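Local coordinates for thermostable carboxypeptidase 1 (Pyrococcus furiosus, PDB 1KA2), which removes amino acids one by one from the C-terminus of peptides as a metal-dependent carboxypeptidase of broad specificity, active with cobalt, at residues G166-T169 / R170-E173; A274-E277 / L278-E282; I297-S300 / Q301-W305; I441-F444 / E445-A449. All coordinates share one frame; numbering follows the deposited sequence.

Interaction 1 (G166-T169 / R170-E173); sequences GLRT and RDVE
Arg168 O accepts from Val172 N at 3.3 Å and Thr169 O from Glu173 N at 2.7 Å, so the loop turns directly into the first i to i+4 bonds of a helix. The side chain of Asp171 reaches back against this run. Its OD2 takes the backbone N of Arg168 at 2.8 Å through the anti lone pair, with a bent N-H...O angle of 131°. CG stands beside the aspartate's own backbone N (chi1 -73°), which turns the carboxylate back along the chain. OD2 also touches Arg168 CB at 3.2 Å and is shared with Lys474 in a salt bridge. Arg168 occupies the N-cap position of helix 169-192, and the aspartate three residues later holds the N-H of the cap residue, the side-chain-to-backbone half of a capping box. With an alanine in place of Asp171, the Arg168 N-H would probably lose this acceptor and Lys474 this ion pair. Leu167 comes in from the apolar side. Its CD1 rests on Asp171 CB at 3.9 Å, and its CD2 meets Val172 CG2 at 4.0 Å, the two side chains crossing at about a right angle. Leu160 of helix 155-163 packs on both Leu167 and Val172. The Arg168 chain bends so that NE bonds Leu167 O at 2.9 Å, while its guanidinium pairs with Asp161.

Interaction 2 (A274-E277 / L278-E282); sequences ALYE and LQQDE
Leu275, on the last turn of helix 261-278, meets Gln279, the first residue past its end; their side chains touch one turn apart. Leu275 CG is anti to the backbone N (chi1 179°), which swings the branched end toward the glutamine. CD1 then presses on Gln279 CD at 3.4 Å and on Gln279 CG at 3.6 Å. Gln279 is extended beyond CG. Its amide is thereby carried along the leucine, with NE2 at 3.6 Å from Leu275 CG. The same NE2 is hydrogen-bonded to His465 and to the carbonyl of Lys457. Cut back to an alanine, this position would probably leave His465 and the Lys457 carbonyl without this donor and open a gap beside Leu275. Gln280 folds back at chi2 (62°). This sets NE2 3.0 Å from Tyr276 O and near the Tyr276 ring, whose plane is 40° from that of the amide. Tyr276 OH itself bonds the backbone N of Val293. The Glu277 chain is bent at chi2; its OE2 is hydrogen-bonded to His298 NE2 and to the backbone N of Gly292. Beneath the side chains, Leu278 N bonds Ala274 O and Gln279 N bonds Leu275 O, both at 2.6 Å. Gln279 is the first residue to leave helical angles. This is the end of the helix that carries the HEXXH motif, the metal-binding helix of the clan; its second metal histidine, His273, immediately precedes Ala274.

Interaction 3 (I297-S300 / Q301-W305); sequences IHES and QSRFW. With MG (magnesium ion), chain B.
Glu299 CG stands beside its backbone N (chi1 -79°), and a second bend at chi2 (-74°) folds the carboxylate toward Ser302 and the metal. OE2 binds the magnesium ion at 2.1 Å. The same oxygen accepts from Ser302 OG at 2.8 Å, met from above the carboxylate plane, so the serine steadies the metal ligand from the second shell. Arg303 runs alongside, pointing the same way. Its NE lies 3.8 Å from Glu299 OE1, a long salt bridge with the oxygen well out of the guanidinium plane. Water 1 links the two more directly, donating to Glu299 OE1 and accepting from Arg303 NE at 2.9 Å in the guanidinium plane. Arg303 also pairs with Glu306 and lies against Tyr359 in a cation-pi contact. On another side of the helix, Gln301 NE2 gives a straight bond to Ser300 OG at 3.1 Å, while its OE1 bonds His465. Three waters and His269 and His273 complete the magnesium site, in the position of the catalytic cobalt. This stretch of helix 295-309 thus supplies the glutamate ligand to the metal held by His269 and His273 of helix 261-278; helices 421-440 and 454-465 pack on Ile297 and Gln301 as well.

Interaction 4 (I441-F444 / E445-A449); sequences IPDF and EEKVA
Asp443 and Lys447 join by a salt bridge across the first turn of helix 444-450. Asp443 is the N-cap residue. It is the third residue of a type I beta turn from Ile441 to Phe444 that links helix 421-440 to helix 444-450. Lys447 NZ lies 3.0 Å from Asp443 OD2; the hydrogen bond within the ion pair is weak. Asp443 CG sits between its backbone N and carbonyl carbon (chi1 63°), the crowded position, and the carboxylate faces the lysine; it makes no capping bond. The Lys447 chain runs extended until a bend at its last torsion turns NZ in. Its CE also touches Ile441 CG2 at 3.9 Å, the two side chains crossing at about a right angle. Phe444 carries the buried side of the contact. With CG anti to the backbone N (chi1 -178°), its ring turns into the protein, and Val448 CG2 lies over one ring face, 4.2 Å from CE2. The Glu445 carboxylate comes near Phe444 CD2, its plane 72° from the ring, and its OE1 is claimed by Lys438 and Tyr434. Further out, Phe304 and Ile309 of helix 295-309, Ile456 of helix 454-465 and Ile437 of helix 421-440 pack around the phenylalanine. Pro455 touches Lys447. The backbone fixes the spacing of both pairs: Lys447 N bonds Asp443 O at 3.0 Å, and Val448 N bonds Phe444 O at 3.1 Å.

Interactions 2 and 3 are buried, while 1 and 4 are only partly so. Interactions 2 and 3 join two consecutive helices of the metal site: Glu277 OE2 lies 2.9 Å from His298 NE2, a probable hydrogen bond, and Leu275 packs on Trp305. Interaction 4 reaches the same core from the periphery, through Phe304 CZ and Phe444 CZ at 3.8 Å. Interaction 1 touches none of the others; its nearest atoms are about 9 Å from those of interaction 3. Interactions 1 and 4 are helix starts, with acidic side chains and ion pairs. Interaction 2 is a helix end, where glutamine side chains pack on a leucine and lie near a tyrosine ring. Interaction 3 lies within a helix and binds metal.

Interaction 1 (G166-T169 / R170-E173)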
# COMPACT_ATOMS: atom_id res chain seq x y z
N GLY A 166 -4.39 28.09 15.41
CA GLY A 166 -4.57 29.51 15.59
C GLY A 166 -5.94 30.09 15.25
O GLY A 166 -6.17 31.29 15.43
N LEU A 167 -6.85 29.25 14.76
CA LEU A 167 -8.18 29.73 14.41
C LEU A 167 -8.97 29.97 15.71
O LEU A 167 -8.87 29.20 16.67
CB LEU A 167 -8.91 28.71 13.52
CG LEU A 167 -10.15 29.23 12.79
CD1 LEU A 167 -9.76 30.37 11.86
CD2 LEU A 167 -10.80 28.10 12.00
N ARG A 168 -9.73 31.06 15.75
CA ARG A 168 -10.52 31.41 16.93
C ARG A 168 -11.96 31.58 16.51
O ARG A 168 -12.24 31.79 15.34
CB ARG A 168 -10.02 32.72 17.56
CG ARG A 168 -8.61 32.71 18.15
CD ARG A 168 -8.51 31.80 19.36
NE ARG A 168 -7.88 30.53 19.02
CZ ARG A 168 -6.62 30.21 19.29
NH1 ARG A 168 -5.83 31.08 19.92
NH2 ARG A 168 -6.13 29.03 18.92
N THR A 169 -12.88 31.50 17.47
CA THR A 169 -14.29 31.67 17.16
C THR A 169 -14.52 33.06 16.57
O THR A 169 -15.26 33.22 15.61
CB THR A 169 -15.18 31.49 18.43
OG1 THR A 169 -15.00 30.17 18.96
CG2 THR A 169 -16.66 31.68 18.08
N ARG A 170 -13.85 34.06 17.15
CA ARG A 170 -13.97 35.44 16.69
C ARG A 170 -13.59 35.54 15.22
O ARG A 170 -14.21 36.28 14.46
CB ARG A 170 -13.06 36.37 17.52
CG ARG A 170 -13.13 36.10 19.03
CD ARG A 170 -12.32 37.12 19.83
NE ARG A 170 -12.96 38.43 19.89
CZ ARG A 170 -14.09 38.69 20.56
NH1 ARG A 170 -14.70 37.72 21.23
NH2 ARG A 170 -14.60 39.91 20.55
N ASP A 171 -12.57 34.78 14.81
CA ASP A 171 -12.16 34.77 13.41
C ASP A 171 -13.34 34.33 12.54
O ASP A 171 -13.76 35.04 11.62
CB ASP A 171 -11.01 33.78 13.19
CG ASP A 171 -9.68 34.26 13.76
OD1 ASP A 171 -9.18 35.31 13.31
OD2 ASP A 171 -9.14 33.59 14.65
N VAL A 172 -13.89 33.17 12.85
CA VAL A 172 -15.00 32.59 12.10
C VAL A 172 -16.24 33.47 12.16
O VAL A 172 -16.97 33.60 11.18
CB VAL A 172 -15.37 31.18 12.63
CG1 VAL A 172 -16.42 30.54 11.73
CG2 VAL A 172 -14.12 30.31 12.70
N GLU A 173 -16.47 34.07 13.32
CA GLU A 173 -17.63 34.94 13.50
C GLU A 173 -17.55 36.08 12.50
O GLU A 173 -18.55 36.46 11.89
CB GLU A 173 -17.62 35.49 14.92
CG GLU A 173 -18.89 36.20 15.35
CD GLU A 173 -18.89 36.46 16.84
OE1 GLU A 173 -17.95 37.12 17.32
OE2 GLU A 173 -19.82 36.00 17.53

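Interaction 2 (A274-E277 / L278-E282)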
# COMPACT_ATOMS: atom_id res chain seq x y z
N ALA A 274 -2.59 18.11 -4.20
CA ALA A 274 -1.36 17.39 -4.55
C ALA A 274 -0.17 18.28 -4.92
O ALA A 274 0.93 18.11 -4.39
CB ALA A 274 -1.65 16.41 -5.68
N LEU A 275 -0.39 19.24 -5.83
CA LEU A 275 0.67 20.15 -6.27
C LEU A 275 1.34 20.73 -5.04
O LEU A 275 2.56 20.83 -4.95
CB LEU A 275 0.10 21.28 -7.13
CG LEU A 275 1.13 22.32 -7.63
CD1 LEU A 275 2.04 21.67 -8.65
CD2 LEU A 275 0.42 23.50 -8.26
N TYR A 276 0.50 21.11 -4.08
CA TYR A 276 0.96 21.67 -2.82
C TYR A 276 1.97 20.75 -2.13
O TYR A 276 3.07 21.16 -1.74
CB TYR A 276 -0.27 21.88 -1.93
CG TYR A 276 -0.04 22.60 -0.62
CD1 TYR A 276 1.24 22.97 -0.19
CD2 TYR A 276 -1.13 22.94 0.18
CE1 TYR A 276 1.41 23.68 1.01
CE2 TYR A 276 -0.97 23.63 1.36
CZ TYR A 276 0.29 24.00 1.78
OH TYR A 276 0.40 24.69 2.99
N GLU A 277 1.61 19.49 -1.97
CA GLU A 277 2.50 18.53 -1.32
C GLU A 277 3.68 18.21 -2.22
O GLU A 277 4.79 17.97 -1.77
CB GLU A 277 1.72 17.27 -0.97
CG GLU A 277 0.69 17.47 0.11
CD GLU A 277 1.31 17.84 1.45
OE1 GLU A 277 2.46 17.42 1.71
OE2 GLU A 277 0.65 18.55 2.24
N LEU A 278 3.41 18.22 -3.52
CA LEU A 278 4.41 17.95 -4.54
C LEU A 278 5.46 19.05 -4.57
O LEU A 278 6.65 18.78 -4.74
CB LEU A 278 3.71 17.86 -5.90
CG LEU A 278 3.93 16.61 -6.76
CD1 LEU A 278 4.01 15.39 -5.91
CD2 LEU A 278 2.79 16.49 -7.78
N GLN A 279 5.03 20.30 -4.39
CA GLN A 279 5.96 21.42 -4.43
C GLN A 279 6.51 21.80 -3.07
O GLN A 279 6.66 22.97 -2.75
CB GLN A 279 5.30 22.63 -5.11
CG GLN A 279 4.84 22.30 -6.52
CD GLN A 279 4.62 23.52 -7.40
OE1 GLN A 279 5.13 23.58 -8.51
NE2 GLN A 279 3.86 24.48 -6.90
N GLN A 280 6.82 20.78 -2.28
CA GLN A 280 7.36 20.97 -0.95
C GLN A 280 8.88 21.09 -1.10
O GLN A 280 9.44 20.71 -2.12
CB GLN A 280 6.98 19.78 -0.08
CG GLN A 280 6.81 20.12 1.37
CD GLN A 280 5.71 21.13 1.64
OE1 GLN A 280 5.66 21.72 2.70
NE2 GLN A 280 4.81 21.31 0.68
N ASP A 281 9.55 21.61 -0.08
CA ASP A 281 11.00 21.79 -0.11
C ASP A 281 11.69 20.49 0.33
O ASP A 281 11.58 20.10 1.49
CB ASP A 281 11.39 22.93 0.82
CG ASP A 281 12.80 23.42 0.60
OD1 ASP A 281 13.71 22.57 0.48
OD2 ASP A 281 13.01 24.65 0.56
N GLU A 282 12.41 19.84 -0.59
CA GLU A 282 13.08 18.58 -0.25
C GLU A 282 14.14 18.64 0.84
O GLU A 282 14.60 17.60 1.32
CB GLU A 282 13.67 17.94 -1.51
CG GLU A 282 12.64 17.63 -2.59
CD GLU A 282 13.19 16.70 -3.66
OE1 GLU A 282 14.41 16.71 -3.90
OE2 GLU A 282 12.39 15.96 -4.26

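Interaction 3 (I297-S300 / Q301-W305)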
# COMPACT_ATOMS: atom_id res chain seq x y z
N ILE A 297 -5.42 26.18 4.57
CA ILE A 297 -4.50 26.55 3.50
C ILE A 297 -4.60 25.48 2.40
O ILE A 297 -4.51 25.79 1.21
CB ILE A 297 -3.03 26.65 4.00
CG1 ILE A 297 -2.96 27.65 5.16
CG2 ILE A 297 -2.10 27.09 2.86
CD1 ILE A 297 -3.42 29.04 4.80
N HIS A 298 -4.78 24.22 2.79
CA HIS A 298 -4.88 23.16 1.79
C HIS A 298 -6.10 23.38 0.91
O HIS A 298 -6.02 23.24 -0.31
CB HIS A 298 -4.95 21.77 2.44
CG HIS A 298 -3.82 20.87 2.04
ND1 HIS A 298 -3.71 20.34 0.77
CD2 HIS A 298 -2.74 20.42 2.72
CE1 HIS A 298 -2.62 19.60 0.69
NE2 HIS A 298 -2.01 19.64 1.87
N GLU A 299 -7.23 23.73 1.50
CA GLU A 299 -8.43 23.98 0.72
C GLU A 299 -8.33 25.27 -0.10
O GLU A 299 -9.13 25.50 -1.01
CB GLU A 299 -9.66 24.00 1.63
CG GLU A 299 -10.12 22.59 2.00
CD GLU A 299 -10.82 21.89 0.85
OE1 GLU A 299 -12.01 22.13 0.59
OE2 GLU A 299 -10.21 21.08 0.16
N SER A 300 -7.36 26.12 0.20
CA SER A 300 -7.21 27.33 -0.61
C SER A 300 -6.56 26.91 -1.94
O SER A 300 -6.76 27.54 -2.97
CB SER A 300 -6.33 28.38 0.09
OG SER A 300 -4.97 27.99 0.12
N GLN A 301 -5.80 25.82 -1.90
CA GLN A 301 -5.13 25.32 -3.10
C GLN A 301 -6.07 24.51 -3.96
O GLN A 301 -6.14 24.71 -5.17
CB GLN A 301 -3.91 24.49 -2.70
CG GLN A 301 -2.90 25.31 -1.94
CD GLN A 301 -2.48 26.55 -2.72
OE1 GLN A 301 -1.82 26.46 -3.75
NE2 GLN A 301 -2.89 27.72 -2.23
N SER A 302 -6.81 23.60 -3.33
CA SER A 302 -7.75 22.77 -4.07
C SER A 302 -8.83 23.63 -4.72
O SER A 302 -9.20 23.41 -5.87
CB SER A 302 -8.41 21.74 -3.14
OG SER A 302 -9.16 22.37 -2.10
N ARG A 303 -9.34 24.62 -3.98
CA ARG A 303 -10.39 25.50 -4.51
C ARG A 303 -9.81 26.47 -5.54
O ARG A 303 -10.51 26.91 -6.44
CB ARG A 303 -11.06 26.29 -3.39
CG ARG A 303 -11.83 25.42 -2.39
CD ARG A 303 -12.98 24.65 -3.07
NE ARG A 303 -13.91 24.13 -2.07
CZ ARG A 303 -14.95 23.35 -2.32
NH1 ARG A 303 -15.21 22.97 -3.57
NH2 ARG A 303 -15.74 22.96 -1.33
N PHE A 304 -8.53 26.79 -5.40
CA PHE A 304 -7.91 27.68 -6.37
C PHE A 304 -7.98 27.01 -7.73
O PHE A 304 -8.47 27.60 -8.70
CB PHE A 304 -6.44 27.95 -6.02
CG PHE A 304 -5.78 28.97 -6.93
CD1 PHE A 304 -5.93 30.33 -6.68
CD2 PHE A 304 -5.06 28.56 -8.04
CE1 PHE A 304 -5.37 31.28 -7.54
CE2 PHE A 304 -4.49 29.50 -8.91
CZ PHE A 304 -4.65 30.86 -8.66
N TRP A 305 -7.49 25.77 -7.82
CA TRP A 305 -7.51 25.06 -9.09
C TRP A 305 -8.91 24.67 -9.55
O TRP A 305 -9.22 24.75 -10.74
CB TRP A 305 -6.61 23.81 -9.02
CG TRP A 305 -5.18 24.20 -8.96
CD1 TRP A 305 -4.49 24.59 -7.86
CD2 TRP A 305 -4.31 24.38 -10.07
NE1 TRP A 305 -3.24 25.02 -8.22
CE2 TRP A 305 -3.10 24.90 -9.58
CE3 TRP A 305 -4.43 24.16 -11.46
CZ2 TRP A 305 -2.02 25.22 -10.41
CZ3 TRP A 305 -3.35 24.47 -12.28
CH2 TRP A 305 -2.16 25.00 -11.75
MG MG B . -10.26 19.07 -0.60
O HOH W 1 -13.49 24.37 0.75
O HOH W 2 -10.45 16.93 -1.04
O HOH W 3 -10.13 18.34 1.43
O HOH W 4 -12.41 19.16 -0.03

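Interaction 4 (I441-F444 / E445-A449)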
# COMPACT_ATOMS: atom_id res chain seq x y z
N ILE A 441 0.84 38.35 -12.34
CA ILE A 441 0.64 37.70 -13.63
C ILE A 441 -0.69 38.18 -14.22
O ILE A 441 -1.67 37.44 -14.25
CB ILE A 441 0.59 36.16 -13.47
CG1 ILE A 441 1.77 35.68 -12.64
CG2 ILE A 441 0.59 35.50 -14.85
CD1 ILE A 441 1.75 34.19 -12.34
N PRO A 442 -0.73 39.43 -14.71
CA PRO A 442 -1.95 39.98 -15.30
C PRO A 442 -2.49 39.22 -16.50
O PRO A 442 -3.64 39.40 -16.90
CB PRO A 442 -1.56 41.42 -15.62
CG PRO A 442 -0.08 41.33 -15.86
CD PRO A 442 0.37 40.41 -14.76
N ASP A 443 -1.66 38.37 -17.10
CA ASP A 443 -2.09 37.58 -18.25
C ASP A 443 -2.45 36.16 -17.77
O ASP A 443 -2.26 35.17 -18.48
CB ASP A 443 -0.98 37.54 -19.30
CG ASP A 443 0.28 36.85 -18.79
OD1 ASP A 443 0.59 36.98 -17.59
OD2 ASP A 443 0.96 36.18 -19.60
N PHE A 444 -2.96 36.11 -16.54
CA PHE A 444 -3.37 34.87 -15.89
C PHE A 444 -4.30 34.07 -16.80
O PHE A 444 -4.01 32.93 -17.14
CB PHE A 444 -4.08 35.21 -14.57
CG PHE A 444 -4.51 34.00 -13.77
CD1 PHE A 444 -3.62 33.36 -12.91
CD2 PHE A 444 -5.81 33.50 -13.89
CE1 PHE A 444 -4.01 32.23 -12.18
CE2 PHE A 444 -6.22 32.38 -13.16
CZ PHE A 444 -5.32 31.74 -12.30
N GLU A 445 -5.41 34.70 -17.19
CA GLU A 445 -6.43 34.08 -18.05
C GLU A 445 -5.86 33.54 -19.36
O GLU A 445 -6.16 32.42 -19.76
CB GLU A 445 -7.53 35.10 -18.39
CG GLU A 445 -7.67 36.21 -17.37
CD GLU A 445 -8.34 35.76 -16.10
OE1 GLU A 445 -8.29 36.49 -15.09
OE2 GLU A 445 -8.94 34.66 -16.12
N GLU A 446 -5.07 34.37 -20.02
CA GLU A 446 -4.47 34.00 -21.29
C GLU A 446 -3.59 32.75 -21.13
O GLU A 446 -3.59 31.87 -21.98
CB GLU A 446 -3.66 35.18 -21.83
CG GLU A 446 -2.94 34.90 -23.14
CD GLU A 446 -2.23 36.13 -23.68
OE1 GLU A 446 -1.36 35.98 -24.57
OE2 GLU A 446 -2.55 37.26 -23.22
N LYS A 447 -2.84 32.67 -20.03
CA LYS A 447 -2.00 31.50 -19.80
C LYS A 447 -2.83 30.23 -19.56
O LYS A 447 -2.45 29.15 -20.02
CB LYS A 447 -1.05 31.73 -18.62
CG LYS A 447 0.06 32.74 -18.91
CD LYS A 447 1.12 32.77 -17.81
CE LYS A 447 2.14 33.88 -18.04
NZ LYS A 447 2.79 33.79 -19.37
N VAL A 448 -3.96 30.35 -18.87
CA VAL A 448 -4.82 29.19 -18.63
C VAL A 448 -5.35 28.63 -19.96
O VAL A 448 -5.27 27.43 -20.22
CB VAL A 448 -6.02 29.54 -17.73
CG1 VAL A 448 -7.07 28.41 -17.76
CG2 VAL A 448 -5.53 29.74 -16.31
N ALA A 449 -5.88 29.52 -20.79
CA ALA A 449 -6.43 29.14 -22.08
C ALA A 449 -5.40 28.46 -22.97
O ALA A 449 -5.77 27.69 -23.86
CB ALA A 449 -7.01 30.36 -22.79